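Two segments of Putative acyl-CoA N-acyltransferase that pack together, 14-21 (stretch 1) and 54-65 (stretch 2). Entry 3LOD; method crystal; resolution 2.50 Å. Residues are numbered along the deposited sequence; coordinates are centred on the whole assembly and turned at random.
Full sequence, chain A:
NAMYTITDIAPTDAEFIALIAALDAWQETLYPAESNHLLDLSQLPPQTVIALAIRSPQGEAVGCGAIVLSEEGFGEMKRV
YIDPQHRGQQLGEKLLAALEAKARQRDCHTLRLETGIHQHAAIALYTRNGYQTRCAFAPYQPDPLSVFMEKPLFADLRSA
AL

Stretch 1 14-21: AEFIALIA
Stretch 2, residues 54-65: IRSPQGEAVGCG

Residues 14-21 form a helix that crosses strand 61-65 at -78°, the axes approaching to 8.4 Å. Stretch 2 is a hairpin: strand 54-55 runs into a loop and returns as strand 61-65, held by Ile 54 N to Gly 63 O (3.0 Å), Val 62 N to Ile 54 O (2.7 Å) and Ser 56 N to Glu 60 O (2.9 Å). The register sets Glu 15 CA 6.6 Å from Ala 61 CA and Leu 19 CA 6.7 Å from Gly 63 CA, one helical turn apart.

The polar contacts converge on Glu 15, whose side chain (chi1 -96°, chi2 t, chi3 -56°) uses both carboxylate oxygens. Glu 15 OE2 accepts a well-directed hydrogen bond from Ala 61 N (3.0 Å, 158°), satisfying an amide at the start of the returning strand. Glu 15 OE1 forms a salt bridge with Arg 55 NH2 (2.8 Å), lying near the guanidinium plane; its hydrogen bond is weak, at 119°. Arg 55 (chi1 m, chi2 t, chi3 p, chi4 107°) also donates NE to Gly 59 O (3.1 Å, 178°), bracing the loop, while NH1 is bonded elsewhere in the structure. Within the loop, Ser 56 OG (chi1 p) accepts from Gly 59 N at 3.2 Å. Gly 59 adopts phi/psi 122/0, where a CB would jam against the preceding carbonyl.

Deeper in, the contact is apolar. Leu 19 (m, t) points toward the strand, placing CD1 4.0 Å from Ala 61 CB. Cys 64 (chi1 p) also points across, its SG 3.7 Å from Leu 19 CB, 3.6 Å from Ile 20 CD1 and 3.7 Å from Phe 16 CE2. The sulfur approaches the Phe 16 ring (chi1 t, chi2 -108°) obliquely. On the strand's side turned away from the helix, Gly 63 leaves room for Ile 54 CD1, 2.6 Å from where a Gly 63 CB would lie.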

# COMPACT_ATOMS: atom_id res chain seq x y z
N ALA A 14 -8.50 -7.29 13.33
CA ALA A 14 -9.78 -6.61 13.06
C ALA A 14 -9.63 -5.15 12.57
O ALA A 14 -10.42 -4.64 11.75
CB ALA A 14 -10.69 -6.68 14.28
N GLU A 15 -8.63 -4.46 13.08
CA GLU A 15 -8.41 -3.08 12.68
C GLU A 15 -7.97 -2.98 11.21
O GLU A 15 -8.30 -2.00 10.52
CB GLU A 15 -7.36 -2.44 13.59
CG GLU A 15 -7.91 -1.65 14.75
CD GLU A 15 -6.79 -0.97 15.50
OE1 GLU A 15 -5.86 -1.70 15.95
OE2 GLU A 15 -6.82 0.28 15.60
N PHE A 16 -7.24 -4.00 10.74
CA PHE A 16 -6.73 -4.01 9.35
C PHE A 16 -7.88 -4.27 8.43
O PHE A 16 -8.10 -3.54 7.44
CB PHE A 16 -5.72 -5.12 9.15
CG PHE A 16 -5.01 -5.05 7.82
CD1 PHE A 16 -5.29 -5.96 6.82
CD2 PHE A 16 -4.06 -4.05 7.58
CE1 PHE A 16 -4.63 -5.88 5.62
CE2 PHE A 16 -3.41 -3.95 6.41
CZ PHE A 16 -3.69 -4.88 5.41
N ILE A 17 -8.64 -5.30 8.81
CA ILE A 17 -9.81 -5.68 8.09
C ILE A 17 -10.76 -4.52 7.97
O ILE A 17 -11.31 -4.30 6.89
CB ILE A 17 -10.46 -6.93 8.70
CG1 ILE A 17 -9.52 -8.13 8.48
CG2 ILE A 17 -11.83 -7.15 8.08
CD1 ILE A 17 -9.91 -9.41 9.26
N ALA A 18 -10.88 -3.71 9.00
CA ALA A 18 -11.81 -2.55 8.94
C ALA A 18 -11.39 -1.47 7.95
O ALA A 18 -12.23 -0.96 7.15
CB ALA A 18 -12.09 -1.94 10.33
N LEU A 19 -10.10 -1.15 7.92
CA LEU A 19 -9.58 -0.18 6.91
C LEU A 19 -9.75 -0.69 5.45
O LEU A 19 -10.32 -0.04 4.60
CB LEU A 19 -8.14 0.12 7.21
CG LEU A 19 -7.97 0.75 8.59
CD1 LEU A 19 -6.57 0.45 9.18
CD2 LEU A 19 -8.25 2.26 8.48
N ILE A 20 -9.30 -1.91 5.22
CA ILE A 20 -9.51 -2.64 4.00
C ILE A 20 -11.00 -2.66 3.57
O ILE A 20 -11.32 -2.34 2.43
CB ILE A 20 -8.91 -4.05 4.26
CG1 ILE A 20 -7.39 -3.92 4.32
CG2 ILE A 20 -9.24 -5.08 3.23
CD1 ILE A 20 -6.89 -2.64 3.65
N ALA A 21 -11.90 -3.01 4.48
CA ALA A 21 -13.33 -3.00 4.19
C ALA A 21 -13.78 -1.60 3.76
O ALA A 21 -14.51 -1.47 2.75
CB ALA A 21 -14.10 -3.50 5.37
N ILE A 54 -0.81 3.12 10.21
CA ILE A 54 -0.54 4.42 10.83
C ILE A 54 -1.59 4.71 11.86
O ILE A 54 -2.79 4.58 11.62
CB ILE A 54 -0.61 5.57 9.87
CG1 ILE A 54 -0.42 5.10 8.48
CG2 ILE A 54 0.48 6.64 10.13
CD1 ILE A 54 -1.14 6.05 7.58
N ARG A 55 -1.11 5.19 12.99
CA ARG A 55 -1.92 5.32 14.17
C ARG A 55 -1.88 6.75 14.59
O ARG A 55 -0.85 7.41 14.52
CB ARG A 55 -1.38 4.41 15.27
CG ARG A 55 -0.85 3.07 14.74
CD ARG A 55 -0.62 2.00 15.81
NE ARG A 55 -1.89 1.36 16.10
CZ ARG A 55 -2.26 0.13 15.75
NH1 ARG A 55 -1.43 -0.69 15.10
NH2 ARG A 55 -3.48 -0.29 16.09
N SER A 56 -3.04 7.21 15.02
CA SER A 56 -3.17 8.51 15.60
C SER A 56 -2.33 8.58 16.89
O SER A 56 -1.73 7.56 17.30
CB SER A 56 -4.65 8.82 15.84
OG SER A 56 -5.14 8.22 17.02
N PRO A 57 -2.21 9.78 17.49
CA PRO A 57 -1.62 9.76 18.83
C PRO A 57 -2.49 9.05 19.90
O PRO A 57 -1.92 8.46 20.82
CB PRO A 57 -1.38 11.25 19.12
CG PRO A 57 -1.09 11.84 17.73
CD PRO A 57 -2.17 11.14 16.91
N GLN A 58 -3.83 9.04 19.74
CA GLN A 58 -4.72 8.15 20.55
C GLN A 58 -4.26 6.69 20.48
O GLN A 58 -4.20 6.00 21.51
CB GLN A 58 -6.21 8.19 20.12
CG GLN A 58 -6.94 9.52 20.33
CD GLN A 58 -6.30 10.65 19.53
OE1 GLN A 58 -5.85 11.64 20.12
NE2 GLN A 58 -6.20 10.48 18.20
N GLY A 59 -3.93 6.23 19.27
CA GLY A 59 -3.42 4.87 19.03
C GLY A 59 -4.29 4.11 18.05
O GLY A 59 -4.01 2.96 17.73
N GLU A 60 -5.34 4.79 17.60
CA GLU A 60 -6.29 4.37 16.56
C GLU A 60 -5.61 4.13 15.16
O GLU A 60 -5.00 5.05 14.59
CB GLU A 60 -7.34 5.50 16.49
CG GLU A 60 -8.66 5.26 15.74
CD GLU A 60 -9.34 6.62 15.29
OE1 GLU A 60 -8.89 7.71 15.75
OE2 GLU A 60 -10.31 6.59 14.45
N ALA A 61 -5.70 2.91 14.63
CA ALA A 61 -5.25 2.64 13.25
C ALA A 61 -6.13 3.42 12.31
O ALA A 61 -7.35 3.37 12.37
CB ALA A 61 -5.34 1.22 12.93
N VAL A 62 -5.49 4.17 11.43
CA VAL A 62 -6.13 5.31 10.81
C VAL A 62 -5.77 5.20 9.33
O VAL A 62 -6.30 5.91 8.49
CB VAL A 62 -5.64 6.61 11.58
CG1 VAL A 62 -4.43 7.30 10.97
CG2 VAL A 62 -6.77 7.55 11.89
N GLY A 63 -4.89 4.25 9.01
CA GLY A 63 -4.42 4.02 7.64
C GLY A 63 -3.61 2.73 7.59
O GLY A 63 -3.17 2.21 8.62
N CYS A 64 -3.43 2.16 6.41
CA CYS A 64 -2.57 0.98 6.34
C CYS A 64 -2.13 0.70 4.95
O CYS A 64 -2.62 1.36 4.01
CB CYS A 64 -3.34 -0.25 6.82
SG CYS A 64 -4.78 -0.62 5.75
N GLY A 65 -1.21 -0.27 4.79
CA GLY A 65 -0.84 -0.72 3.45
C GLY A 65 0.05 -1.94 3.54
O GLY A 65 0.48 -2.35 4.64